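Local structure of putative uncharacterized protein Ta0848 (Thermoplasma acidophilum, 4MN7) at residues Arg8-Ala13 and Ala132-Glu137; Val32-His35 and Leu40-Phe43. The protein probably reduces free methionine-R-sulfoxide to methionine, as a type II reductase built on a GAF domain. The protein carries 1 engineered substitution. All blocks are in the same frame, centred on the assembly; numbering follows the deposited sequence.

Interaction 1. Residues Arg8-Ala13 and Ala132-Glu137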
loop_
_atom_site.group_PDB
_atom_site.type_symbol
_atom_site.label_atom_id
_atom_site.label_comp_id
_atom_site.label_asym_id
_atom_site.label_seq_id
_atom_site.Cartn_x
_atom_site.Cartn_y
_atom_site.Cartn_z
ATOM N N ARG A 8 -5.412 -6.157 1.706
ATOM C CA ARG A 8 -6.621 -5.580 2.305
ATOM C C ARG A 8 -6.301 -4.718 3.504
ATOM O O ARG A 8 -6.959 -3.676 3.687
ATOM C CB ARG A 8 -7.641 -6.670 2.683
ATOM C CG ARG A 8 -8.930 -6.091 3.225
ATOM C CD ARG A 8 -9.811 -7.135 3.865
ATOM N NE ARG A 8 -10.800 -7.537 2.866
ATOM C CZ ARG A 8 -10.747 -8.651 2.193
ATOM N NH1 ARG A 8 -9.787 -9.493 2.431
ATOM N NH2 ARG A 8 -11.660 -8.915 1.300
ATOM N N SER A 9 -5.287 -5.107 4.323
ATOM C CA SER A 9 -4.917 -4.253 5.458
ATOM C C SER A 9 -4.282 -2.922 4.977
ATOM O O SER A 9 -4.522 -1.879 5.589
ATOM C CB SER A 9 -4.066 -4.984 6.568
ATOM O OG SER A 9 -2.666 -4.932 6.385
ATOM N N GLN A 10 -3.491 -2.957 3.901
ATOM C CA GLN A 10 -2.997 -1.705 3.275
ATOM C C GLN A 10 -4.132 -0.800 2.834
ATOM O O GLN A 10 -4.139 0.379 3.117
ATOM C CB GLN A 10 -2.104 -2.004 2.083
ATOM C CG GLN A 10 -0.773 -2.613 2.469
ATOM C CD GLN A 10 0.091 -1.630 3.266
ATOM O OE1 GLN A 10 0.461 -0.589 2.745
ATOM N NE2 GLN A 10 0.390 -1.956 4.496
ATOM N N MET A 11 -5.098 -1.349 2.115
ATOM C CA MET A 11 -6.246 -0.560 1.625
ATOM C C MET A 11 -7.032 0.012 2.788
ATOM O O MET A 11 -7.469 1.166 2.800
ATOM C CB MET A 11 -7.181 -1.442 0.746
ATOM C CG MET A 11 -6.632 -1.693 -0.634
ATOM S SD MET A 11 -7.809 -2.592 -1.698
ATOM C CE MET A 11 -7.160 -4.097 -1.296
ATOM N N GLN A 12 -7.227 -0.819 3.778
ATOM C CA GLN A 12 -7.887 -0.375 5.005
ATOM C C GLN A 12 -7.175 0.798 5.697
ATOM O O GLN A 12 -7.781 1.838 6.026
ATOM C CB GLN A 12 -7.990 -1.578 5.938
ATOM C CG GLN A 12 -9.028 -1.379 6.999
ATOM C CD GLN A 12 -10.396 -1.285 6.414
ATOM O OE1 GLN A 12 -10.829 -2.114 5.613
ATOM N NE2 GLN A 12 -11.089 -0.244 6.795
ATOM N N ALA A 13 -5.859 0.669 5.827
ATOM C CA ALA A 13 -5.010 1.756 6.384
ATOM C C ALA A 13 -5.092 3.002 5.482
ATOM O O ALA A 13 -5.177 4.116 5.981
ATOM C CB ALA A 13 -3.553 1.316 6.488
ATOM N N ALA A 132 -2.216 1.095 -6.571
ATOM C CA ALA A 132 -2.700 0.148 -7.578
ATOM C C ALA A 132 -2.192 -1.295 -7.483
ATOM O O ALA A 132 -2.978 -2.214 -7.638
ATOM C CB ALA A 132 -2.487 0.677 -8.955
ATOM N N PRO A 133 -0.904 -1.505 -7.210
ATOM C CA PRO A 133 -0.511 -2.920 -7.153
ATOM C C PRO A 133 -1.218 -3.653 -6.062
ATOM O O PRO A 133 -1.534 -4.830 -6.169
ATOM C CB PRO A 133 1.008 -2.844 -6.845
ATOM C CG PRO A 133 1.420 -1.587 -7.579
ATOM C CD PRO A 133 0.273 -0.622 -7.376
ATOM N N LEU A 134 -1.463 -2.947 -4.973
ATOM C CA LEU A 134 -2.109 -3.564 -3.888
ATOM C C LEU A 134 -3.552 -3.870 -4.212
ATOM O O LEU A 134 -4.029 -4.923 -3.895
ATOM C CB LEU A 134 -2.030 -2.705 -2.636
ATOM C CG LEU A 134 -0.637 -2.573 -2.043
ATOM C CD1 LEU A 134 -0.567 -1.302 -1.208
ATOM C CD2 LEU A 134 -0.371 -3.796 -1.210
ATOM N N VAL A 135 -4.264 -2.935 -4.800
ATOM C CA VAL A 135 -5.685 -3.139 -5.176
ATOM C C VAL A 135 -5.759 -4.259 -6.221
ATOM O O VAL A 135 -6.679 -5.029 -6.248
ATOM C CB VAL A 135 -6.251 -1.890 -5.854
ATOM C CG1 VAL A 135 -7.596 -2.193 -6.522
ATOM C CG2 VAL A 135 -6.425 -0.808 -4.851
ATOM N N HIS A 136 -4.737 -4.359 -7.045
ATOM C CA HIS A 136 -4.682 -5.364 -8.078
ATOM C C HIS A 136 -4.705 -6.789 -7.540
ATOM O O HIS A 136 -5.173 -7.698 -8.184
ATOM C CB HIS A 136 -3.433 -5.177 -8.925
ATOM C CG HIS A 136 -3.300 -6.175 -10.035
ATOM N ND1 HIS A 136 -2.420 -7.230 -9.974
ATOM C CD2 HIS A 136 -3.952 -6.303 -11.216
ATOM C CE1 HIS A 136 -2.506 -7.950 -11.083
ATOM N NE2 HIS A 136 -3.427 -7.407 -11.852
ATOM N N GLU A 137 -4.212 -6.992 -6.346
ATOM C CA GLU A 137 -4.315 -8.314 -5.745
ATOM C C GLU A 137 -5.736 -8.800 -5.647
ATOM O O GLU A 137 -5.955 -10.003 -5.515
ATOM C CB GLU A 137 -3.684 -8.305 -4.343
ATOM C CG GLU A 137 -2.176 -8.146 -4.359
ATOM C CD GLU A 137 -1.522 -9.319 -5.070
ATOM O OE1 GLU A 137 -1.807 -10.468 -4.668
ATOM O OE2 GLU A 137 -0.734 -9.078 -5.998
#
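Leu134 carries the tighter half of this contact by straddling the aliphatic part of Gln10 with both of its methyls. CD1 of Leu134 lies 3.7 Å from CB of Gln10, and CD2 of Leu134 is 3.9 Å from CG of the same glutamine. The two side chains cross obliquely, both pointing toward the partner helix, so the branched end of the leucine covers two consecutive methylenes. On the leucine, CG stands beside the backbone N and anti to the carbonyl carbon (chi1 -68°), which brings the fork toward helix 2-21. An alanine here would remove both methyls and would probably open a gap beside the Gln10 methylenes and Phe6. The backbones themselves stay well separated: the segment axes approach to 9.4 Å and cross at -129°, nearer antiparallel than parallel. These are the first and last helices of the chain, packed in this GAF-type fold over one face of the antiparallel sheet, with Met11 and Val135 both reaching Phe30 on strand 27-34. That pair makes the looser half. SD of Met11 lies 3.9 Å from CG2 of Val135, the side chains meeting at about a right angle. Extended as far as its sulfur, the methionine then bends (chi3 -93°), and its CE comes only to 4.2 Å from the carbonyl O of Leu134, a distance that indicates van der Waals contact and little more. No hydrogen bond spans the segments. All four touching residues are buried, whereas Pro133 and His136 are partly exposed and make no contact with 8-13; the His136 ring stacks with Tyr98 instead. Next to Leu134, the Gln10 side is covered by another chain: Met131 of the second subunit packs on Gln10, and Leu130 of that subunit on Glu137.

Interaction 2. Residues Val32-His35 and Leu40-Phe43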
loop_
_atom_site.group_PDB
_atom_site.type_symbol
_atom_site.label_atom_id
_atom_site.label_comp_id
_atom_site.label_asym_id
_atom_site.label_seq_id
_atom_site.Cartn_x
_atom_site.Cartn_y
_atom_site.Cartn_z
ATOM N N VAL A 32 -13.327 -2.847 -6.156
ATOM C CA VAL A 32 -12.437 -3.501 -7.092
ATOM C C VAL A 32 -13.244 -4.293 -8.088
ATOM O O VAL A 32 -14.264 -4.853 -7.711
ATOM C CB VAL A 32 -11.516 -4.482 -6.399
ATOM C CG1 VAL A 32 -10.482 -5.066 -7.415
ATOM C CG2 VAL A 32 -10.845 -3.823 -5.202
ATOM N N LEU A 33 -12.790 -4.351 -9.343
ATOM C CA LEU A 33 -13.490 -5.140 -10.376
ATOM C C LEU A 33 -13.153 -6.599 -10.254
ATOM O O LEU A 33 -11.975 -6.980 -10.304
ATOM C CB LEU A 33 -13.131 -4.685 -11.791
ATOM C CG LEU A 33 -13.712 -3.350 -12.244
ATOM C CD1 LEU A 33 -12.961 -2.822 -13.466
ATOM C CD2 LEU A 33 -15.229 -3.484 -12.568
ATOM N N GLU A 34 -14.191 -7.419 -10.058
ATOM C CA GLU A 34 -14.042 -8.817 -9.878
ATOM C C GLU A 34 -15.101 -9.413 -10.772
ATOM O O GLU A 34 -16.273 -9.122 -10.565
ATOM C CB GLU A 34 -14.272 -9.166 -8.380
ATOM C CG GLU A 34 -13.213 -8.508 -7.487
ATOM C CD GLU A 34 -13.407 -8.675 -6.012
ATOM O OE1 GLU A 34 -14.153 -9.600 -5.698
ATOM O OE2 GLU A 34 -12.797 -7.908 -5.158
ATOM N N HIS A 35 -14.684 -10.155 -11.795
ATOM C CA HIS A 35 -15.599 -10.783 -12.774
ATOM C C HIS A 35 -16.623 -9.797 -13.347
ATOM O O HIS A 35 -17.821 -10.095 -13.516
ATOM C CB HIS A 35 -16.309 -11.973 -12.132
ATOM C CG HIS A 35 -15.364 -12.988 -11.581
ATOM N ND1 HIS A 35 -14.798 -13.971 -12.360
ATOM C CD2 HIS A 35 -14.847 -13.136 -10.340
ATOM C CE1 HIS A 35 -13.989 -14.702 -11.609
ATOM N NE2 HIS A 35 -13.986 -14.202 -10.379
ATOM N N LEU A 40 -16.827 -4.020 -3.052
ATOM C CA LEU A 40 -16.167 -3.267 -1.967
ATOM C C LEU A 40 -15.234 -4.171 -1.185
ATOM O O LEU A 40 -15.657 -5.149 -0.592
ATOM C CB LEU A 40 -17.208 -2.712 -1.021
ATOM C CG LEU A 40 -16.790 -1.767 0.111
ATOM C CD1 LEU A 40 -16.085 -0.538 -0.403
ATOM C CD2 LEU A 40 -17.994 -1.403 0.965
ATOM N N GLU A 41 -13.942 -3.878 -1.183
ATOM C CA GLU A 41 -13.022 -4.703 -0.430
ATOM C C GLU A 41 -12.439 -4.040 0.840
ATOM O O GLU A 41 -11.866 -4.700 1.672
ATOM C CB GLU A 41 -11.938 -5.257 -1.330
ATOM C CG GLU A 41 -12.498 -6.088 -2.495
ATOM C CD GLU A 41 -12.909 -7.527 -2.045
ATOM O OE1 GLU A 41 -12.906 -7.808 -0.839
ATOM O OE2 GLU A 41 -13.206 -8.384 -2.889
ATOM N N ALA A 42 -12.589 -2.748 0.971
ATOM C CA ALA A 42 -12.197 -2.054 2.178
ATOM C C ALA A 42 -12.907 -0.737 2.210
ATOM O O ALA A 42 -13.150 -0.100 1.145
ATOM C CB ALA A 42 -10.669 -1.842 2.223
ATOM N N PHE A 43 -13.234 -0.300 3.422
ATOM C CA PHE A 43 -13.790 1.035 3.664
ATOM C C PHE A 43 -13.675 1.485 5.109
ATOM O O PHE A 43 -13.627 0.670 6.003
ATOM C CB PHE A 43 -15.293 1.081 3.343
ATOM C CG PHE A 43 -16.140 0.349 4.337
ATOM C CD1 PHE A 43 -16.161 -1.044 4.351
ATOM C CD2 PHE A 43 -16.907 1.040 5.232
ATOM C CE1 PHE A 43 -16.906 -1.732 5.281
ATOM C CE2 PHE A 43 -17.684 0.380 6.155
ATOM C CZ PHE A 43 -17.667 -1.015 6.199
#
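Glu41 OE1 receives the shortest sound polar bond here, a salt bridge from Arg8 NH2, which ties one end of the carboxylate to helix 2-21. Across the hairpin the same side chain touches Val32: CG of Glu41 lies 3.9 Å from Val32 CG2, an apolar contact in which the two side chains meet at about a right angle. The glutamate chain bends at chi2 (-79°), carrying its carboxylate away from the valine and toward Glu34, which approaches from the opposite direction. The two carboxylates are nearly coplanar, but the modelled 2.4 Å between Glu34 OE2 and Glu41 OE2 is a clash, so the exact placement of these oxygens is doubtful. Arg8, with a weak, long ion pair from Lys39, would probably ease the crowding of negative charge. The backbone deviates from regular pairing as well: Glu41 and Ala42 both face Phe30, forming a classic beta bulge in strand 37-44. The hairpin of strands 27-34 and 37-44 lies in the antiparallel sheet between 101-110 and 52-53, with Met11 and Gln12 of helix 2-21 packed on Ala42 and Phe138 against Val32 and Glu41.

Helix 2-21 supplies one side of interaction 1 and is a neighbour of interaction 2, which joins two strands. Interaction 1 sets that helix against helix 118-136 through buried, mainly apolar packing without a hydrogen bond between the segments, whereas interaction 2 lies within a sheet hairpin, is only partly buried, and mixes one apolar touch with charged groups. Their centres are 10 Å apart, and the hairpin is nested in the stretch of chain that interaction 1 closes. Direct contacts connect them: besides the Arg8 bridge, Gln12 NE2 makes a probable hydrogen bond of 2.8 Å to Phe43 O. One helix therefore presents Met11 and Gln10 to its partner helix and Arg8, Met11 and Gln12 to strand 37-44.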